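Local coordinates for protein 5-Carboxyvanillate Decarboxylase (Novosphingobium aromaticivorans, PDB 4QRN) that probably removes a carboxyl group from 5-carboxyvanillate, as a manganese-binding decarboxylase of the amidohydrolase family, at residues A45-I50 with Q83-L88; L54-D59 with P118-D123; W70-Y73 with E79-T82. All coordinates share one frame; numbering follows the deposited sequence.

Contact 1: A45-I50 with Q83-L88; sequences ATREII and QILERL
Ala45 donates its backbone N to Leu88 O at 2.9 Å, and beside this bond Ala45 CB meets Leu88 CB at 3.8 Å. The contact belongs to the amidohydrolase (beta/alpha)-barrel fold and directly follows its metal-binding strand 38-44. It joins the turn after that strand, whose Glu41 binds manganese, to the last turns of helix 79-89. The hydrogen bond is fairly straight, 160° at the hydrogen, but the donor stands above the carbonyl plane of Leu88 rather than on a lone pair. Both side chains set out toward the other segment, so the two CB atoms meet directly. The rest of the Leu88 side chain continues towards Trp70 and Tyr339, two other residues near the bound inhibitor.

The outer side is looser. Arg47 and Leu85 cross at about a right angle. Bends of the Arg47 chain at chi2 (67°) and chi3 (-107°) bring NH1 over to Leu85 CD2, 4.1 Å away. The polar end of Arg47 is engaged mainly by Asp51, in a salt bridge through NH2. Further out, Thr46 is the N-cap of helix 47-59, and Thr46 OG1 accepts a weak 3.3 Å bond from Ile49 N.

Contact 2: L54-D59 with P118-D123; sequences LRMIRD and PLHDLD
Met56 reaches from helix 47-59 into the turn formed by Pro118, Leu119 and His120, and its thioether end meets all three. CG lies anti to the carbonyl carbon (chi1 -68°), the chain runs straight on to SD, and a bend at chi3 (62°) turns the methyl group. SD faces Leu119 CD1 at 4.0 Å, with the two side chains at about a right angle. CE touches the Pro118 carbonyl oxygen and the His120 ring, which lie to the same side of it. It is 3.7 Å from Pro118 O, 4.3 Å from Pro118 CB and 3.9 Å from His120 CE1.

The imidazole approaches Met56 obliquely. One face of the ring is placed over Pro118 O, which lies 3.8 Å above its plane, near the centre. The same carbonyl oxygen therefore borders both the methyl group and the ring.

The contact joins helix 47-59 to the segment that leads from strand 106-111 into helix 122-142. Asp121 is the N-cap of that helix. Met66 of helix 64-75 packs on both Met56 and Pro118. A salt bridge from Arg55 NH1 to Glu124 OE2 ties the two helices nearby.

The two segments meet by van der Waals contact alone, the thioether against a leucine methyl, a proline, a carbonyl oxygen and an imidazole. Met56 alone supplies the touching side-chain atoms of helix 47-59; the polar ties lie beside it.

Contact 3: W70-Y73 with E79-T82; sequences WGFY and ERAT. With 1DF (4-hydroxy-3-methoxy-5-nitrobenzoic acid), chain F.
Tyr73 and Arg80 meet at the carboxylate of the bound 4-hydroxy-3-methoxy-5-nitrobenzoic acid. Arg80 NH1 donates to Tyr73 OH at 2.8 Å, with 149° at the hydrogen. Tyr73 OH in turn donates to 1DF O2 at 2.5 Å, a short bond. Arg80 NH2 reaches the other carboxylate oxygen, 1DF O1, at 3.0 Å. The phenol oxygen is thus gripped from two sides, and both carboxylate oxygens are held. The ring and guanidinium planes stand 64° apart, and the phenol oxygen is 20° out of the guanidinium plane. Arg80 gets there with an extended chain from CG to NE. A second bond from NH2 to Tyr339 O fixes the guanidinium further.

Helices 64-75 and 79-89 follow each other, joined by a short loop, and line the inhibitor pocket of this amidohydrolase-family protein. Ala81 CB points toward 70-73. It lies over one face of Phe72, 3.9 Å from CE2. Ala81 CA lies at the edge of the Tyr73 ring, 4.0 Å from CD1. Phe72 CD2 sits 3.6 Å above the centre of the Tyr73 ring. Phe72 and Ala81 therefore hold the phenol from different directions. Replacing Tyr73 by a phenylalanine would probably leave 1DF O2 without the phenol donor and Arg80 NH1 without this acceptor.

Within the chain, the approach of Phe72 to Arg80 is looser. Phe72 CE2 and Arg80 NH1 are 4.3 Å apart, with the guanidinium at the ring edge. The second subunit covers this side: its Ser285 packs on Phe72 and its Ala281 on Arg80. Arg274 of that subunit also bonds to the inhibitor through NH2.

How the contacts relate
The three contacts link helices 47-59, 64-75 and 79-89 with the turn before helix 122-142. Contacts 1 and 2 share helix 47-59, and contacts 1 and 3 share helix 79-89. Contact 3 is nested inside the loops closed by contacts 1 and 2, whose segments alternate along the chain. Centres of contacts 1 and 3 are about 10 Å apart, and Trp70 joins them by packing on Ile50 and Leu88. Contact 2 lies about 17 Å from contact 1 and about 19 Å from contact 3, centre to centre, with Ile57 packing on the backbone at Gly71. Contact 3 binds the inhibitor directly, the Leu88 side chain of contact 1 comes within about 6 Å of it, and contact 2 is farther out.

Contact 1: A45-I50 with Q83-L88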
loop_
_atom_site.group_PDB
_atom_site.type_symbol
_atom_site.label_atom_id
_atom_site.label_comp_id
_atom_site.label_asym_id
_atom_site.label_seq_id
_atom_site.Cartn_x
_atom_site.Cartn_y
_atom_site.Cartn_z
ATOM N N ALA A 45 5.327 23.119 -13.338
ATOM C CA ALA A 45 6.673 22.781 -13.787
ATOM C C ALA A 45 7.355 24.030 -14.297
ATOM O O ALA A 45 6.681 25.006 -14.640
ATOM C CB ALA A 45 6.629 21.747 -14.912
ATOM N N THR A 46 8.687 23.982 -14.382
ATOM C CA THR A 46 9.410 24.986 -15.151
ATOM C C THR A 46 10.063 24.273 -16.331
ATOM O O THR A 46 10.563 23.151 -16.230
ATOM C CB THR A 46 10.453 25.764 -14.324
ATOM O OG1 THR A 46 11.585 24.930 -14.046
ATOM C CG2 THR A 46 9.833 26.324 -13.034
ATOM N N ARG A 47 10.085 24.965 -17.456
ATOM C CA ARG A 47 10.641 24.389 -18.670
ATOM C C ARG A 47 12.105 24.018 -18.482
ATOM O O ARG A 47 12.553 22.972 -18.972
ATOM C CB ARG A 47 10.481 25.384 -19.824
ATOM C CG ARG A 47 10.867 24.866 -21.215
ATOM C CD ARG A 47 9.908 23.777 -21.693
ATOM N NE ARG A 47 10.567 22.491 -21.625
ATOM C CZ ARG A 47 10.062 21.344 -22.060
ATOM N NH1 ARG A 47 8.830 21.283 -22.558
ATOM N NH2 ARG A 47 10.795 20.246 -21.962
ATOM N N GLU A 48 12.859 24.863 -17.782
ATOM C CA GLU A 48 14.280 24.571 -17.644
ATOM C C GLU A 48 14.532 23.323 -16.798
ATOM O O GLU A 48 15.490 22.593 -17.076
ATOM C CB GLU A 48 15.068 25.768 -17.110
ATOM C CG GLU A 48 14.663 26.227 -15.754
ATOM C CD GLU A 48 15.374 27.496 -15.319
ATOM O OE1 GLU A 48 16.102 28.115 -16.141
ATOM O OE2 GLU A 48 15.188 27.889 -14.144
ATOM N N ILE A 49 13.671 23.025 -15.816
ATOM C CA ILE A 49 13.863 21.807 -15.039
ATOM C C ILE A 49 13.456 20.584 -15.869
ATOM O O ILE A 49 14.149 19.582 -15.852
ATOM C CB ILE A 49 13.154 21.889 -13.674
ATOM C CG1 ILE A 49 13.922 22.872 -12.772
ATOM C CG2 ILE A 49 13.090 20.493 -13.002
ATOM C CD1 ILE A 49 13.221 23.213 -11.484
ATOM N N ILE A 50 12.349 20.657 -16.609
ATOM C CA ILE A 50 12.001 19.544 -17.496
ATOM C C ILE A 50 13.137 19.295 -18.507
ATOM O O ILE A 50 13.456 18.148 -18.810
ATOM C CB ILE A 50 10.632 19.741 -18.209
ATOM C CG1 ILE A 50 9.496 20.018 -17.198
ATOM C CG2 ILE A 50 10.284 18.519 -19.073
ATOM C CD1 ILE A 50 9.367 18.992 -16.080
ATOM N N GLN A 83 -1.520 17.441 -22.781
ATOM C CA GLN A 83 -2.297 18.446 -22.064
ATOM C C GLN A 83 -1.748 18.709 -20.666
ATOM O O GLN A 83 -1.751 19.849 -20.198
ATOM C CB GLN A 83 -3.748 17.993 -21.977
ATOM C CG GLN A 83 -4.534 18.157 -23.249
ATOM C CD GLN A 83 -4.592 19.603 -23.712
ATOM O OE1 GLN A 83 -5.092 20.475 -22.997
ATOM N NE2 GLN A 83 -4.075 19.867 -24.908
ATOM N N ILE A 84 -1.294 17.665 -19.982
ATOM C CA ILE A 84 -0.669 17.852 -18.688
ATOM C C ILE A 84 0.555 18.745 -18.789
ATOM O O ILE A 84 0.745 19.652 -17.958
ATOM C CB ILE A 84 -0.347 16.478 -18.059
ATOM C CG1 ILE A 84 -1.649 15.893 -17.482
ATOM C CG2 ILE A 84 0.794 16.557 -17.027
ATOM C CD1 ILE A 84 -1.567 14.429 -17.084
ATOM N N LEU A 85 1.420 18.500 -19.769
ATOM C CA LEU A 85 2.648 19.278 -19.839
ATOM C C LEU A 85 2.309 20.750 -20.072
ATOM O O LEU A 85 2.910 21.635 -19.447
ATOM C CB LEU A 85 3.545 18.708 -20.937
ATOM C CG LEU A 85 4.909 19.354 -21.104
ATOM C CD1 LEU A 85 5.720 19.210 -19.837
ATOM C CD2 LEU A 85 5.621 18.743 -22.330
ATOM N N GLU A 86 1.364 21.022 -20.968
ATOM C CA GLU A 86 0.953 22.395 -21.196
ATOM C C GLU A 86 0.435 23.064 -19.925
ATOM O O GLU A 86 0.790 24.199 -19.581
ATOM C CB GLU A 86 -0.141 22.433 -22.262
ATOM C CG GLU A 86 0.352 22.166 -23.653
ATOM C CD GLU A 86 -0.755 22.247 -24.700
ATOM O OE1 GLU A 86 -1.853 22.786 -24.402
ATOM O OE2 GLU A 86 -0.517 21.779 -25.840
ATOM N N ARG A 87 -0.433 22.365 -19.213
ATOM C CA ARG A 87 -1.011 22.937 -17.998
ATOM C C ARG A 87 0.047 23.117 -16.908
ATOM O O ARG A 87 0.012 24.132 -16.193
ATOM C CB ARG A 87 -2.187 22.088 -17.496
ATOM C CG ARG A 87 -3.432 22.272 -18.357
ATOM C CD ARG A 87 -4.523 21.336 -17.935
ATOM N NE ARG A 87 -5.768 21.696 -18.595
ATOM C CZ ARG A 87 -6.643 20.840 -19.091
ATOM N NH1 ARG A 87 -6.440 19.533 -19.005
ATOM N NH2 ARG A 87 -7.737 21.321 -19.671
ATOM N N LEU A 88 0.947 22.154 -16.748
ATOM C CA LEU A 88 1.988 22.299 -15.728
ATOM C C LEU A 88 2.764 23.583 -15.891
ATOM O O LEU A 88 3.132 24.236 -14.910
ATOM C CB LEU A 88 2.990 21.144 -15.826
ATOM C CG LEU A 88 2.545 19.806 -15.232
ATOM C CD1 LEU A 88 3.551 18.727 -15.656
ATOM C CD2 LEU A 88 2.460 19.882 -13.709
#

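Contact 2: L54-D59 with P118-D123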
loop_
_atom_site.group_PDB
_atom_site.type_symbol
_atom_site.label_atom_id
_atom_site.label_comp_id
_atom_site.label_asym_id
_atom_site.label_seq_id
_atom_site.Cartn_x
_atom_site.Cartn_y
_atom_site.Cartn_z
ATOM N N LEU A 54 15.236 15.825 -19.391
ATOM C CA LEU A 54 15.508 15.292 -20.726
ATOM C C LEU A 54 17.011 15.091 -20.952
ATOM O O LEU A 54 17.429 14.102 -21.551
ATOM C CB LEU A 54 14.912 16.208 -21.799
ATOM C CG LEU A 54 13.379 16.161 -21.897
ATOM C CD1 LEU A 54 12.856 17.277 -22.797
ATOM C CD2 LEU A 54 12.862 14.805 -22.386
ATOM N N ARG A 55 17.817 16.023 -20.467
ATOM C CA ARG A 55 19.268 15.893 -20.570
ATOM C C ARG A 55 19.756 14.645 -19.839
ATOM O O ARG A 55 20.613 13.912 -20.354
ATOM C CB ARG A 55 19.928 17.149 -19.992
ATOM C CG ARG A 55 21.434 17.205 -20.172
ATOM C CD ARG A 55 22.001 18.354 -19.364
ATOM N NE ARG A 55 22.132 18.006 -17.953
ATOM C CZ ARG A 55 22.013 18.867 -16.950
ATOM N NH1 ARG A 55 21.670 20.129 -17.161
ATOM N NH2 ARG A 55 22.208 18.463 -15.703
ATOM N N MET A 56 19.227 14.402 -18.639
ATOM C CA MET A 56 19.630 13.248 -17.841
ATOM C C MET A 56 19.183 11.950 -18.488
ATOM O O MET A 56 19.894 10.934 -18.432
ATOM C CB MET A 56 19.021 13.359 -16.433
ATOM C CG MET A 56 19.628 14.505 -15.643
ATOM S SD MET A 56 18.889 14.722 -14.000
ATOM C CE MET A 56 19.263 13.169 -13.202
ATOM N N ILE A 57 18.017 11.966 -19.125
ATOM C CA ILE A 57 17.567 10.790 -19.853
ATOM C C ILE A 57 18.509 10.523 -21.039
ATOM O O ILE A 57 18.951 9.385 -21.260
ATOM C CB ILE A 57 16.105 10.931 -20.282
ATOM C CG1 ILE A 57 15.203 10.947 -19.032
ATOM C CG2 ILE A 57 15.705 9.799 -21.238
ATOM C CD1 ILE A 57 13.779 11.399 -19.322
ATOM N N ARG A 58 18.850 11.580 -21.776
ATOM C CA ARG A 58 19.715 11.442 -22.949
ATOM C C ARG A 58 21.107 10.960 -22.565
ATOM O O ARG A 58 21.715 10.165 -23.297
ATOM C CB ARG A 58 19.857 12.778 -23.676
ATOM C CG ARG A 58 18.651 13.239 -24.463
ATOM C CD ARG A 58 19.038 14.343 -25.457
ATOM N NE ARG A 58 19.852 15.402 -24.847
ATOM C CZ ARG A 58 19.371 16.509 -24.280
ATOM N NH1 ARG A 58 18.061 16.739 -24.220
ATOM N NH2 ARG A 58 20.214 17.397 -23.766
ATOM N N ASP A 59 21.628 11.437 -21.435
ATOM C CA ASP A 59 23.012 11.108 -21.083
ATOM C C ASP A 59 23.144 9.896 -20.162
ATOM O O ASP A 59 24.254 9.512 -19.813
ATOM C CB ASP A 59 23.806 12.327 -20.583
ATOM C CG ASP A 59 23.447 12.759 -19.190
ATOM O OD1 ASP A 59 22.748 12.031 -18.463
ATOM O OD2 ASP A 59 23.919 13.849 -18.802
ATOM N N PRO A 118 16.656 14.778 -7.912
ATOM C CA PRO A 118 17.532 13.786 -8.562
ATOM C C PRO A 118 18.858 14.349 -9.084
ATOM O O PRO A 118 19.690 13.563 -9.553
ATOM C CB PRO A 118 16.694 13.304 -9.752
ATOM C CG PRO A 118 15.292 13.647 -9.407
ATOM C CD PRO A 118 15.381 14.936 -8.636
ATOM N N LEU A 119 19.019 15.671 -9.075
ATOM C CA LEU A 119 20.147 16.295 -9.772
ATOM C C LEU A 119 21.452 16.040 -9.043
ATOM O O LEU A 119 21.564 16.223 -7.816
ATOM C CB LEU A 119 19.906 17.786 -9.932
ATOM C CG LEU A 119 19.123 18.203 -11.183
ATOM C CD1 LEU A 119 17.768 17.520 -11.309
ATOM C CD2 LEU A 119 18.974 19.712 -11.195
ATOM N N HIS A 120 22.452 15.617 -9.806
ATOM C CA HIS A 120 23.750 15.285 -9.248
ATOM C C HIS A 120 24.647 16.492 -8.957
ATOM O O HIS A 120 25.499 16.440 -8.064
ATOM C CB HIS A 120 24.447 14.315 -10.191
ATOM C CG HIS A 120 23.674 13.045 -10.389
ATOM N ND1 HIS A 120 22.992 12.744 -11.553
ATOM C CD2 HIS A 120 23.393 12.041 -9.526
ATOM C CE1 HIS A 120 22.382 11.578 -11.417
ATOM N NE2 HIS A 120 22.617 11.127 -10.198
ATOM N N ASP A 121 24.469 17.571 -9.712
ATOM C CA ASP A 121 25.273 18.777 -9.521
ATOM C C ASP A 121 24.579 19.676 -8.500
ATOM O O ASP A 121 23.508 20.228 -8.771
ATOM C CB ASP A 121 25.442 19.503 -10.854
ATOM C CG ASP A 121 26.423 20.655 -10.771
ATOM O OD1 ASP A 121 26.118 21.644 -10.084
ATOM O OD2 ASP A 121 27.499 20.572 -11.398
ATOM N N LEU A 122 25.175 19.819 -7.318
ATOM C CA LEU A 122 24.531 20.539 -6.215
ATOM C C LEU A 122 24.319 22.003 -6.547
ATOM O O LEU A 122 23.302 22.569 -6.173
ATOM C CB LEU A 122 25.324 20.375 -4.909
ATOM C CG LEU A 122 24.924 19.143 -4.071
ATOM C CD1 LEU A 122 24.977 17.857 -4.884
ATOM C CD2 LEU A 122 25.787 19.021 -2.818
ATOM N N ASP A 123 25.268 22.623 -7.232
ATOM C CA ASP A 123 25.101 24.015 -7.639
ATOM C C ASP A 123 23.891 24.162 -8.546
ATOM O O ASP A 123 23.097 25.099 -8.407
ATOM C CB ASP A 123 26.340 24.517 -8.399
ATOM C CG ASP A 123 27.505 24.873 -7.487
ATOM O OD1 ASP A 123 27.291 25.175 -6.294
ATOM O OD2 ASP A 123 28.652 24.863 -7.983
#

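Contact 3: W70-Y73 with E79-T82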
loop_
_atom_site.group_PDB
_atom_site.type_symbol
_atom_site.label_atom_id
_atom_site.label_comp_id
_atom_site.label_asym_id
_atom_site.label_seq_id
_atom_site.Cartn_x
_atom_site.Cartn_y
_atom_site.Cartn_z
ATOM N N TRP A 70 9.157 10.963 -16.614
ATOM C CA TRP A 70 9.399 12.165 -17.397
ATOM C C TRP A 70 9.699 11.852 -18.860
ATOM O O TRP A 70 9.417 12.672 -19.714
ATOM C CB TRP A 70 10.433 13.090 -16.709
ATOM C CG TRP A 70 9.700 13.786 -15.596
ATOM C CD1 TRP A 70 9.757 13.529 -14.254
ATOM C CD2 TRP A 70 8.663 14.739 -15.779
ATOM N NE1 TRP A 70 8.824 14.292 -13.578
ATOM C CE2 TRP A 70 8.138 15.035 -14.500
ATOM C CE3 TRP A 70 8.114 15.369 -16.903
ATOM C CZ2 TRP A 70 7.090 15.907 -14.317
ATOM C CZ3 TRP A 70 7.075 16.265 -16.700
ATOM C CH2 TRP A 70 6.590 16.518 -15.420
ATOM N N GLY A 71 10.203 10.659 -19.172
ATOM C CA GLY A 71 10.202 10.230 -20.564
ATOM C C GLY A 71 8.769 10.248 -21.092
ATOM O O GLY A 71 8.481 10.667 -22.222
ATOM N N PHE A 72 7.828 9.816 -20.259
ATOM C CA PHE A 72 6.411 9.836 -20.644
ATOM C C PHE A 72 5.868 11.262 -20.765
ATOM O O PHE A 72 5.426 11.671 -21.842
ATOM C CB PHE A 72 5.557 9.004 -19.666
ATOM C CG PHE A 72 4.080 9.011 -19.988
ATOM C CD1 PHE A 72 3.601 8.314 -21.094
ATOM C CD2 PHE A 72 3.174 9.725 -19.210
ATOM C CE1 PHE A 72 2.237 8.315 -21.392
ATOM C CE2 PHE A 72 1.820 9.735 -19.510
ATOM C CZ PHE A 72 1.352 9.029 -20.608
ATOM N N TYR A 73 5.897 12.050 -19.697
ATOM C CA TYR A 73 5.225 13.343 -19.795
ATOM C C TYR A 73 5.903 14.290 -20.761
ATOM O O TYR A 73 5.220 15.081 -21.418
ATOM C CB TYR A 73 5.019 14.011 -18.412
ATOM C CG TYR A 73 3.939 13.300 -17.646
ATOM C CD1 TYR A 73 2.624 13.302 -18.114
ATOM C CD2 TYR A 73 4.225 12.592 -16.493
ATOM C CE1 TYR A 73 1.641 12.587 -17.455
ATOM C CE2 TYR A 73 3.242 11.881 -15.835
ATOM C CZ TYR A 73 1.965 11.877 -16.317
ATOM O OH TYR A 73 0.989 11.149 -15.690
ATOM N N GLU A 79 -2.827 12.276 -25.723
ATOM C CA GLU A 79 -3.625 13.427 -25.357
ATOM C C GLU A 79 -3.420 13.798 -23.884
ATOM O O GLU A 79 -3.268 14.976 -23.537
ATOM C CB GLU A 79 -5.080 13.089 -25.657
ATOM C CG GLU A 79 -6.066 14.188 -25.470
ATOM C CD GLU A 79 -7.460 13.813 -26.040
ATOM O OE1 GLU A 79 -8.379 14.661 -25.938
ATOM O OE2 GLU A 79 -7.651 12.677 -26.593
ATOM N N ARG A 80 -3.461 12.798 -23.006
ATOM C CA ARG A 80 -3.329 13.081 -21.595
ATOM C C ARG A 80 -1.971 13.723 -21.275
ATOM O O ARG A 80 -1.916 14.736 -20.558
ATOM C CB ARG A 80 -3.545 11.825 -20.759
ATOM C CG ARG A 80 -3.329 12.053 -19.270
ATOM C CD ARG A 80 -3.780 10.844 -18.427
ATOM N NE ARG A 80 -3.633 11.175 -17.015
ATOM C CZ ARG A 80 -2.502 11.058 -16.319
ATOM N NH1 ARG A 80 -1.437 10.457 -16.829
ATOM N NH2 ARG A 80 -2.459 11.558 -15.090
ATOM N N ALA A 81 -0.875 13.161 -21.783
ATOM C CA ALA A 81 0.441 13.706 -21.429
ATOM C C ALA A 81 0.625 15.104 -21.987
ATOM O O ALA A 81 1.168 15.993 -21.322
ATOM C CB ALA A 81 1.539 12.824 -21.943
ATOM N N THR A 82 0.239 15.312 -23.236
ATOM C CA THR A 82 0.510 16.600 -23.844
ATOM C C THR A 82 -0.276 17.706 -23.159
ATOM O O THR A 82 0.245 18.806 -22.978
ATOM C CB THR A 82 0.255 16.597 -25.381
ATOM O OG1 THR A 82 -1.086 16.188 -25.632
ATOM C CG2 THR A 82 1.219 15.655 -26.107
HETATM C C1 1DF F . 1.040 11.927 -11.483
HETATM C CO1 1DF F . 0.212 11.982 -10.397
HETATM C CO2 1DF F . 2.245 12.665 -11.467
HETATM C CM1 1DF F . 0.597 12.883 -9.348
HETATM C CM2 1DF F . 2.495 13.618 -10.501
HETATM O OM 1DF F . 3.620 14.392 -10.468
HETATM C CZ 1DF F . 1.600 13.841 -9.465
HETATM C CC 1DF F . 0.751 11.057 -12.649
HETATM C CV 1DF F . 4.691 14.024 -11.338
HETATM O O1 1DF F . -0.495 10.807 -12.925
HETATM O O2 1DF F . 1.698 10.626 -13.317
HETATM O O3 1DF F . 1.719 14.839 -8.640
HETATM N N 1DF F . -0.011 12.566 -8.010
HETATM O O11 1DF F . 0.310 13.141 -7.008
HETATM O O22 1DF F . -0.763 11.554 -7.944
#